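Local coordinates for protein dinoflagellate luciferase (Lingulodinium polyedrum, PDB 1VPR) that catalyses the light-emitting oxidation of dinoflagellate luciferin, an open tetrapyrrole, by molecular oxygen, here through the third of three homologous luciferase domains, at residues Pro142-Pro146 with Gly235-Tyr239; Thr197-Gly203 with Ala223-Arg227. All coordinates share one frame; numbering follows the deposited sequence.

Contact 1. Residues Pro142-Pro146 with Gly235-Tyr239; sequences PLPWP and GHYFY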
ATOM      1  N   PRO A 142      14.754 -17.140  -5.142  1.00 22.92           N
ATOM      2  CA  PRO A 142      14.783 -15.686  -5.333  1.00 21.63           C
ATOM      3  C   PRO A 142      13.647 -15.187  -6.194  1.00 20.96           C
ATOM      4  O   PRO A 142      13.406 -15.730  -7.274  1.00 21.03           O
ATOM      5  CB  PRO A 142      16.117 -15.446  -6.031  1.00 22.66           C
ATOM      6  CG  PRO A 142      16.928 -16.709  -5.715  1.00 23.74           C
ATOM      7  CD  PRO A 142      15.896 -17.766  -5.827  1.00 24.09           C
ATOM      8  N   LEU A 143      12.941 -14.155  -5.743  1.00 19.13           N
ATOM      9  CA  LEU A 143      11.876 -13.628  -6.580  1.00 18.72           C
ATOM     10  C   LEU A 143      12.562 -12.928  -7.749  1.00 18.32           C
ATOM     11  O   LEU A 143      13.659 -12.381  -7.602  1.00 18.52           O
ATOM     12  CB  LEU A 143      10.998 -12.632  -5.792  1.00 20.04           C
ATOM     13  CG  LEU A 143      10.040 -13.203  -4.719  1.00 20.25           C
ATOM     14  CD1 LEU A 143       9.442 -12.070  -3.872  1.00 16.64           C
ATOM     15  CD2 LEU A 143       8.915 -14.009  -5.393  1.00 20.70           C
ATOM     16  N   PRO A 144      11.951 -12.978  -8.945  1.00 17.46           N
ATOM     17  CA  PRO A 144      12.545 -12.311 -10.099  1.00 20.45           C
ATOM     18  C   PRO A 144      12.374 -10.796  -9.956  1.00 19.30           C
ATOM     19  O   PRO A 144      11.322 -10.344  -9.521  1.00 17.28           O
ATOM     20  CB  PRO A 144      11.711 -12.843 -11.282  1.00 20.60           C
ATOM     21  CG  PRO A 144      11.284 -14.199 -10.830  1.00 18.96           C
ATOM     22  CD  PRO A 144      10.902 -13.918  -9.371  1.00 18.45           C
ATOM     23  N   TRP A 145      13.408 -10.020 -10.281  1.00 18.03           N
ATOM     24  CA  TRP A 145      13.273  -8.564 -10.271  1.00 17.20           C
ATOM     25  C   TRP A 145      12.602  -8.288 -11.624  1.00 18.42           C
ATOM     26  O   TRP A 145      12.891  -8.980 -12.607  1.00 19.04           O
ATOM     27  CB  TRP A 145      14.638  -7.875 -10.241  1.00 17.21           C
ATOM     28  CG  TRP A 145      15.331  -7.930  -8.893  1.00 17.99           C
ATOM     29  CD1 TRP A 145      16.215  -8.878  -8.460  1.00 19.02           C
ATOM     30  CD2 TRP A 145      15.192  -6.988  -7.819  1.00 15.25           C
ATOM     31  NE1 TRP A 145      16.641  -8.582  -7.186  1.00 18.24           N
ATOM     32  CE2 TRP A 145      16.024  -7.429  -6.768  1.00 16.36           C
ATOM     33  CE3 TRP A 145      14.442  -5.815  -7.646  1.00 16.91           C
ATOM     34  CZ2 TRP A 145      16.131  -6.739  -5.547  1.00 16.56           C
ATOM     35  CZ3 TRP A 145      14.546  -5.119  -6.432  1.00 14.66           C
ATOM     36  CH2 TRP A 145      15.383  -5.581  -5.400  1.00 15.09           C
ATOM     37  N   PRO A 146      11.679  -7.309 -11.699  1.00 18.83           N
ATOM     38  CA  PRO A 146      11.039  -7.051 -12.996  1.00 16.94           C
ATOM     39  C   PRO A 146      11.896  -6.266 -13.971  1.00 18.59           C
ATOM     40  O   PRO A 146      12.351  -5.165 -13.661  1.00 17.07           O
ATOM     41  CB  PRO A 146       9.765  -6.300 -12.609  1.00 15.65           C
ATOM     42  CG  PRO A 146      10.192  -5.528 -11.380  1.00 14.22           C
ATOM     43  CD  PRO A 146      10.998  -6.569 -10.611  1.00 18.28           C
ATOM     44  N   GLY A 235      15.167   0.391  -3.262  1.00 14.31           N
ATOM     45  CA  GLY A 235      15.855  -0.820  -3.701  1.00 15.60           C
ATOM     46  C   GLY A 235      15.828  -2.015  -2.754  1.00 18.09           C
ATOM     47  O   GLY A 235      16.395  -3.077  -3.084  1.00 15.43           O
ATOM     48  N   HIS A 236      15.168  -1.869  -1.597  1.00 14.79           N
ATOM     49  CA  HIS A 236      15.107  -2.957  -0.621  1.00 13.64           C
ATOM     50  C   HIS A 236      13.698  -3.471  -0.388  1.00 13.03           C
ATOM     51  O   HIS A 236      12.747  -2.705  -0.333  1.00 13.87           O
ATOM     52  CB  HIS A 236      15.740  -2.497   0.701  1.00 15.02           C
ATOM     53  CG  HIS A 236      17.216  -2.239   0.599  1.00 16.47           C
ATOM     54  ND1 HIS A 236      18.157  -3.228   0.795  1.00 16.64           N
ATOM     55  CD2 HIS A 236      17.909  -1.119   0.268  1.00 16.25           C
ATOM     56  CE1 HIS A 236      19.367  -2.726   0.600  1.00 17.42           C
ATOM     57  NE2 HIS A 236      19.244  -1.449   0.279  1.00 16.06           N
ATOM     58  N   TYR A 237      13.578  -4.788  -0.254  1.00 10.98           N
ATOM     59  CA  TYR A 237      12.289  -5.447  -0.068  1.00 11.97           C
ATOM     60  C   TYR A 237      11.617  -5.190   1.272  1.00 11.19           C
ATOM     61  O   TYR A 237      12.256  -4.873   2.276  1.00 12.05           O
ATOM     62  CB  TYR A 237      12.448  -6.975  -0.201  1.00 11.96           C
ATOM     63  CG  TYR A 237      12.157  -7.538  -1.575  1.00 14.70           C
ATOM     64  CD1 TYR A 237      13.179  -7.770  -2.489  1.00 13.98           C
ATOM     65  CD2 TYR A 237      10.860  -7.848  -1.948  1.00 13.00           C
ATOM     66  CE1 TYR A 237      12.907  -8.304  -3.741  1.00 14.46           C
ATOM     67  CE2 TYR A 237      10.577  -8.373  -3.188  1.00 15.88           C
ATOM     68  CZ  TYR A 237      11.608  -8.598  -4.077  1.00 15.29           C
ATOM     69  OH  TYR A 237      11.317  -9.114  -5.300  1.00 15.25           O
ATOM     70  N   PHE A 238      10.302  -5.308   1.271  1.00 12.21           N
ATOM     71  CA  PHE A 238       9.557  -5.220   2.502  1.00 13.54           C
ATOM     72  C   PHE A 238       8.343  -6.091   2.299  1.00 12.58           C
ATOM     73  O   PHE A 238       7.963  -6.430   1.176  1.00 14.20           O
ATOM     74  CB  PHE A 238       9.233  -3.764   2.930  1.00 12.27           C
ATOM     75  CG  PHE A 238       8.385  -2.985   1.963  1.00 13.39           C
ATOM     76  CD1 PHE A 238       7.036  -2.781   2.220  1.00 10.85           C
ATOM     77  CD2 PHE A 238       8.955  -2.396   0.839  1.00 10.44           C
ATOM     78  CE1 PHE A 238       6.254  -1.986   1.363  1.00 12.47           C
ATOM     79  CE2 PHE A 238       8.197  -1.609  -0.012  1.00 10.21           C
ATOM     80  CZ  PHE A 238       6.835  -1.399   0.253  1.00 12.31           C
ATOM     81  N   TYR A 239       7.748  -6.481   3.401  1.00 14.82           N
ATOM     82  CA  TYR A 239       6.623  -7.385   3.387  1.00 12.71           C
ATOM     83  C   TYR A 239       5.327  -6.654   3.750  1.00 14.57           C
ATOM     84  O   TYR A 239       5.279  -5.928   4.745  1.00 13.94           O
ATOM     85  CB  TYR A 239       6.921  -8.491   4.401  1.00 14.56           C
ATOM     86  CG  TYR A 239       5.732  -9.349   4.782  1.00 15.25           C
ATOM     87  CD1 TYR A 239       4.929  -9.922   3.799  1.00 17.20           C
ATOM     88  CD2 TYR A 239       5.419  -9.592   6.128  1.00 15.15           C
ATOM     89  CE1 TYR A 239       3.839 -10.728   4.128  1.00 17.34           C
ATOM     90  CE2 TYR A 239       4.325 -10.392   6.474  1.00 17.28           C
ATOM     91  CZ  TYR A 239       3.542 -10.960   5.458  1.00 16.98           C
ATOM     92  OH  TYR A 239       2.490 -11.798   5.756  1.00 17.86           O
TER
HETATM   93  O   HOH W   1      13.477  -9.652  -6.744  1.00 19.41           O

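Contact 2. Residues Thr197-Gly203 with Ala223-Arg227; sequences TDHHQTG and AKFAR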
ATOM      1  N   THR A 197      -9.884  -5.005  -5.979  1.00 18.46           N
ATOM      2  CA  THR A 197      -9.527  -3.743  -5.329  1.00 16.55           C
ATOM      3  C   THR A 197      -8.407  -3.928  -4.307  1.00 16.72           C
ATOM      4  O   THR A 197      -8.003  -2.968  -3.656  1.00 17.49           O
ATOM      5  CB  THR A 197     -10.740  -3.123  -4.595  1.00 15.44           C
ATOM      6  OG1 THR A 197     -11.174  -4.007  -3.560  1.00 15.17           O
ATOM      7  CG2 THR A 197     -11.883  -2.907  -5.564  1.00 17.23           C
ATOM      8  N   ASP A 198      -7.855  -5.130  -4.202  1.00 16.59           N
ATOM      9  CA  ASP A 198      -6.835  -5.378  -3.181  1.00 17.47           C
ATOM     10  C   ASP A 198      -5.591  -4.516  -3.326  1.00 15.58           C
ATOM     11  O   ASP A 198      -5.215  -4.074  -4.426  1.00 17.45           O
ATOM     12  CB  ASP A 198      -6.440  -6.872  -3.122  1.00 17.39           C
ATOM     13  CG  ASP A 198      -6.045  -7.335  -1.702  1.00 21.41           C
ATOM     14  OD1 ASP A 198      -5.653  -8.517  -1.521  1.00 19.24           O
ATOM     15  OD2 ASP A 198      -6.132  -6.527  -0.749  1.00 25.10           O
ATOM     16  N   HIS A 199      -4.974  -4.283  -2.176  1.00 14.18           N
ATOM     17  CA  HIS A 199      -3.772  -3.492  -2.045  1.00 14.70           C
ATOM     18  C   HIS A 199      -3.678  -2.253  -2.920  1.00 12.78           C
ATOM     19  O   HIS A 199      -4.559  -1.403  -2.854  1.00 10.67           O
ATOM     20  CB  HIS A 199      -2.504  -4.381  -2.151  1.00 15.75           C
ATOM     21  CG  HIS A 199      -2.443  -5.261  -3.363  1.00 14.41           C
ATOM     22  ND1 HIS A 199      -1.937  -4.829  -4.570  1.00 13.57           N
ATOM     23  CD2 HIS A 199      -2.807  -6.554  -3.546  1.00 14.19           C
ATOM     24  CE1 HIS A 199      -1.991  -5.820  -5.446  1.00 16.40           C
ATOM     25  NE2 HIS A 199      -2.516  -6.876  -4.847  1.00 15.61           N
ATOM     26  N   HIS A 200      -2.648  -2.124  -3.757  1.00 11.62           N
ATOM     27  CA  HIS A 200      -2.528  -0.883  -4.517  1.00 12.10           C
ATOM     28  C   HIS A 200      -3.359  -0.719  -5.762  1.00 14.21           C
ATOM     29  O   HIS A 200      -3.128   0.211  -6.523  1.00 16.60           O
ATOM     30  CB  HIS A 200      -1.054  -0.593  -4.810  1.00  9.42           C
ATOM     31  CG  HIS A 200      -0.243  -0.420  -3.568  1.00 12.94           C
ATOM     32  ND1 HIS A 200      -0.604   0.459  -2.569  1.00 14.82           N
ATOM     33  CD2 HIS A 200       0.899  -1.015  -3.155  1.00 13.87           C
ATOM     34  CE1 HIS A 200       0.287   0.399  -1.594  1.00 17.37           C
ATOM     35  NE2 HIS A 200       1.211  -0.487  -1.925  1.00 16.70           N
ATOM     36  N   GLN A 201      -4.321  -1.618  -5.968  1.00 14.27           N
ATOM     37  CA  GLN A 201      -5.234  -1.507  -7.095  1.00 16.19           C
ATOM     38  C   GLN A 201      -6.192  -0.355  -6.808  1.00 16.43           C
ATOM     39  O   GLN A 201      -6.715   0.267  -7.740  1.00 16.05           O
ATOM     40  CB  GLN A 201      -5.979  -2.819  -7.307  1.00 14.29           C
ATOM     41  CG  GLN A 201      -5.108  -3.825  -8.046  1.00 18.71           C
ATOM     42  CD  GLN A 201      -5.615  -5.245  -7.978  1.00 18.94           C
ATOM     43  OE1 GLN A 201      -5.739  -5.907  -8.998  1.00 21.81           O
ATOM     44  NE2 GLN A 201      -5.874  -5.730  -6.781  1.00 19.90           N
ATOM     45  N   THR A 202      -6.423  -0.071  -5.525  1.00 15.09           N
ATOM     46  CA  THR A 202      -7.255   1.071  -5.138  1.00 13.40           C
ATOM     47  C   THR A 202      -6.534   1.731  -3.973  1.00 13.81           C
ATOM     48  O   THR A 202      -5.600   1.164  -3.425  1.00 13.35           O
ATOM     49  CB  THR A 202      -8.684   0.674  -4.663  1.00 13.10           C
ATOM     50  OG1 THR A 202      -8.599  -0.259  -3.577  1.00 14.46           O
ATOM     51  CG2 THR A 202      -9.454   0.050  -5.797  1.00 14.27           C
ATOM     52  N   GLY A 203      -6.963   2.926  -3.576  1.00 14.23           N
ATOM     53  CA  GLY A 203      -6.269   3.545  -2.468  1.00 16.39           C
ATOM     54  C   GLY A 203      -7.022   3.535  -1.149  1.00 17.23           C
ATOM     55  O   GLY A 203      -8.227   3.225  -1.081  1.00 15.59           O
ATOM     56  N   ALA A 223      -7.672  -0.383   6.574  1.00 16.91           N
ATOM     57  CA  ALA A 223      -8.843  -1.018   6.005  1.00 16.33           C
ATOM     58  C   ALA A 223      -8.331  -1.953   4.904  1.00 18.46           C
ATOM     59  O   ALA A 223      -9.026  -2.898   4.497  1.00 19.70           O
ATOM     60  CB  ALA A 223      -9.752   0.024   5.402  1.00 15.64           C
ATOM     61  N   LYS A 224      -7.109  -1.698   4.435  1.00 15.50           N
ATOM     62  CA  LYS A 224      -6.510  -2.484   3.349  1.00 14.50           C
ATOM     63  C   LYS A 224      -5.265  -3.277   3.765  1.00 13.84           C
ATOM     64  O   LYS A 224      -5.134  -4.471   3.466  1.00 15.10           O
ATOM     65  CB  LYS A 224      -6.150  -1.539   2.184  1.00 15.02           C
ATOM     66  CG  LYS A 224      -7.340  -0.742   1.629  1.00 17.65           C
ATOM     67  CD  LYS A 224      -6.954   0.349   0.606  1.00 15.84           C
ATOM     68  CE  LYS A 224      -6.111  -0.202  -0.550  1.00 17.31           C
ATOM     69  NZ  LYS A 224      -6.825  -1.214  -1.391  1.00 12.13           N
ATOM     70  N   PHE A 225      -4.348  -2.603   4.451  1.00 13.22           N
ATOM     71  CA  PHE A 225      -3.106  -3.209   4.902  1.00 13.82           C
ATOM     72  C   PHE A 225      -3.152  -3.576   6.384  1.00 16.26           C
ATOM     73  O   PHE A 225      -3.603  -2.770   7.220  1.00 16.23           O
ATOM     74  CB  PHE A 225      -1.936  -2.238   4.641  1.00 11.54           C
ATOM     75  CG  PHE A 225      -1.784  -1.860   3.188  1.00 11.08           C
ATOM     76  CD1 PHE A 225      -2.373  -0.699   2.686  1.00 12.53           C
ATOM     77  CD2 PHE A 225      -1.121  -2.711   2.310  1.00 12.20           C
ATOM     78  CE1 PHE A 225      -2.309  -0.396   1.323  1.00 13.37           C
ATOM     79  CE2 PHE A 225      -1.052  -2.425   0.947  1.00 12.23           C
ATOM     80  CZ  PHE A 225      -1.644  -1.269   0.452  1.00 12.55           C
ATOM     81  N   ALA A 226      -2.658  -4.770   6.711  1.00 14.59           N
ATOM     82  CA  ALA A 226      -2.660  -5.224   8.099  1.00 14.82           C
ATOM     83  C   ALA A 226      -1.692  -4.396   8.942  1.00 15.77           C
ATOM     84  O   ALA A 226      -1.932  -4.198  10.117  1.00 15.24           O
ATOM     85  CB  ALA A 226      -2.310  -6.721   8.178  1.00 17.34           C
ATOM     86  N   ARG A 227      -0.618  -3.879   8.344  1.00 13.45           N
ATOM     87  CA  ARG A 227       0.328  -3.065   9.111  1.00 16.63           C
ATOM     88  C   ARG A 227       0.043  -1.573   8.877  1.00 15.66           C
ATOM     89  O   ARG A 227      -0.002  -1.109   7.742  1.00 14.60           O
ATOM     90  CB  ARG A 227       1.784  -3.453   8.742  1.00 18.23           C
ATOM     91  CG  ARG A 227       2.865  -2.554   9.348  1.00 23.70           C
ATOM     92  CD  ARG A 227       4.245  -3.200   9.418  1.00 24.10           C
ATOM     93  NE  ARG A 227       4.493  -4.215   8.400  1.00 28.82           N
ATOM     94  CZ  ARG A 227       5.295  -5.265   8.593  1.00 30.06           C
ATOM     95  NH1 ARG A 227       5.911  -5.416   9.768  1.00 32.24           N
ATOM     96  NH2 ARG A 227       5.482  -6.173   7.632  1.00 23.45           N
TER
HETATM   97  O   HOH W   2      -6.534  -6.329   1.967  1.00 11.18           O
HETATM   98  O   HOH W   3      -7.574  -3.613  -0.098  1.00 19.65           O

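Contact 1. Residues Pro142-Pro146 with Gly235-Tyr239
The phenol oxygen of Tyr237 meets the loop 142-146 through a shared water: Tyr237 OH lies 2.7 Å from the water oxygen, which in turn donates a hydrogen bond of 2.9 Å to Leu143 O. The water sits at the edge of the tyrosine ring, in its plane, and at the same time 3.1 Å above the plane of the Trp145 indole, near the rim; it is therefore in contact with both aromatic side chains and the loop backbone. Leu143 packs against the hydroxyl end of the tyrosine, CB 3.6 Å from Tyr237 OH, while its CD1 methyl makes an apolar contact with the ring, approaching it obliquely, 3.9 Å from Tyr237 CE2. Tyr237 lies at strand 237-241, an outermost strand of the ten-stranded antiparallel sheet that forms the lipocalin-like barrel of the catalytic domain, and its side chain extends from there to the proline-rich loop that precedes the barrel's first strand, 163-169. On the other flank of the tyrosine lies Trp145. Its CG stands anti to the carbonyl carbon (chi1 -75°), a turn that brings the benzo end of the indole toward the strand; CZ2 comes within 4.0 Å of Tyr237 CE1, which rests over one indole face near its rim. The two ring planes are inclined at 57°, with the six-membered rings' centroids 5.4 Å apart. At the edge of the indole, near its plane, CH2 abuts Gly235 O at 3.6 Å, and that carbonyl also accepts a hydrogen bond from the hydroxyl of Thr341. Val251 of the neighbouring strand 247-253 touches both aromatic side chains, and Tyr339 stacks on Trp145.

Contact 2. Residues Thr197-Gly203 with Ala223-Arg227
Lys224 carries its ammonium group into the turn formed by residues 197-203 and donates a 2.7 Å hydrogen bond from NZ to His199 O, in the carbonyl plane and on a lone pair. The chain bends at both chi3 (54°) and chi4 (63°), curling the amine in among oxygens: Thr202 OG1, which donates to Thr197 O (2.8 Å), is 3.0 Å from Lys224 NZ, and a water accepts from Lys224 NZ and donates a weak bond to Asp198 OD2. Higher up the chain, Lys224 CD packs 3.6 Å from Gly203 O. A second water donates to both Asp198 OD2 and Lys224 O, tying the lysine backbone to the same carboxylate, whose other oxygen bonds to Ser244. Asp198 OD2, 5.4 Å from Lys224 NZ, would probably stabilise the positive charge. The far end of the Phe225 ring meets the His200 imidazole obliquely, CZ 3.3 Å from His200 CE1 and the planes at 42°, while CE2 meets the His199 methylene, CB, at 3.9 Å. The His199 imidazole leads away to a hydrogen bond between NE2 and Glu266. Loop 223-227 joins strands 215-219 and 229-233; loop 197-203 follows helices 172-181 and 187-197, inserted between barrel strands 163-169 and 206-212 as in the helix-turn-helix of fatty acid-binding proteins.

The two contacts lie about 19 Å apart, centre to centre, both within the luciferase catalytic domain. Contact 2 is nested in the sequence inside the loop that contact 1 closes: 142-146 comes first, then 197-203, 223-227 and finally 235-239. Strands 229-233 and 237-241, consecutive in the chain, are the two outermost strands of the ten-stranded sheet. Contact 2, nearer the centre of the chain, also meets helix 57-65 of the helical bundle range, and together the contacts join loops and bundle to the barrel. A probable hydrogen bond, Tyr239 O to Arg227 NH2 (2.9 Å), joins the loop before strand 229-233 to strand 237-241.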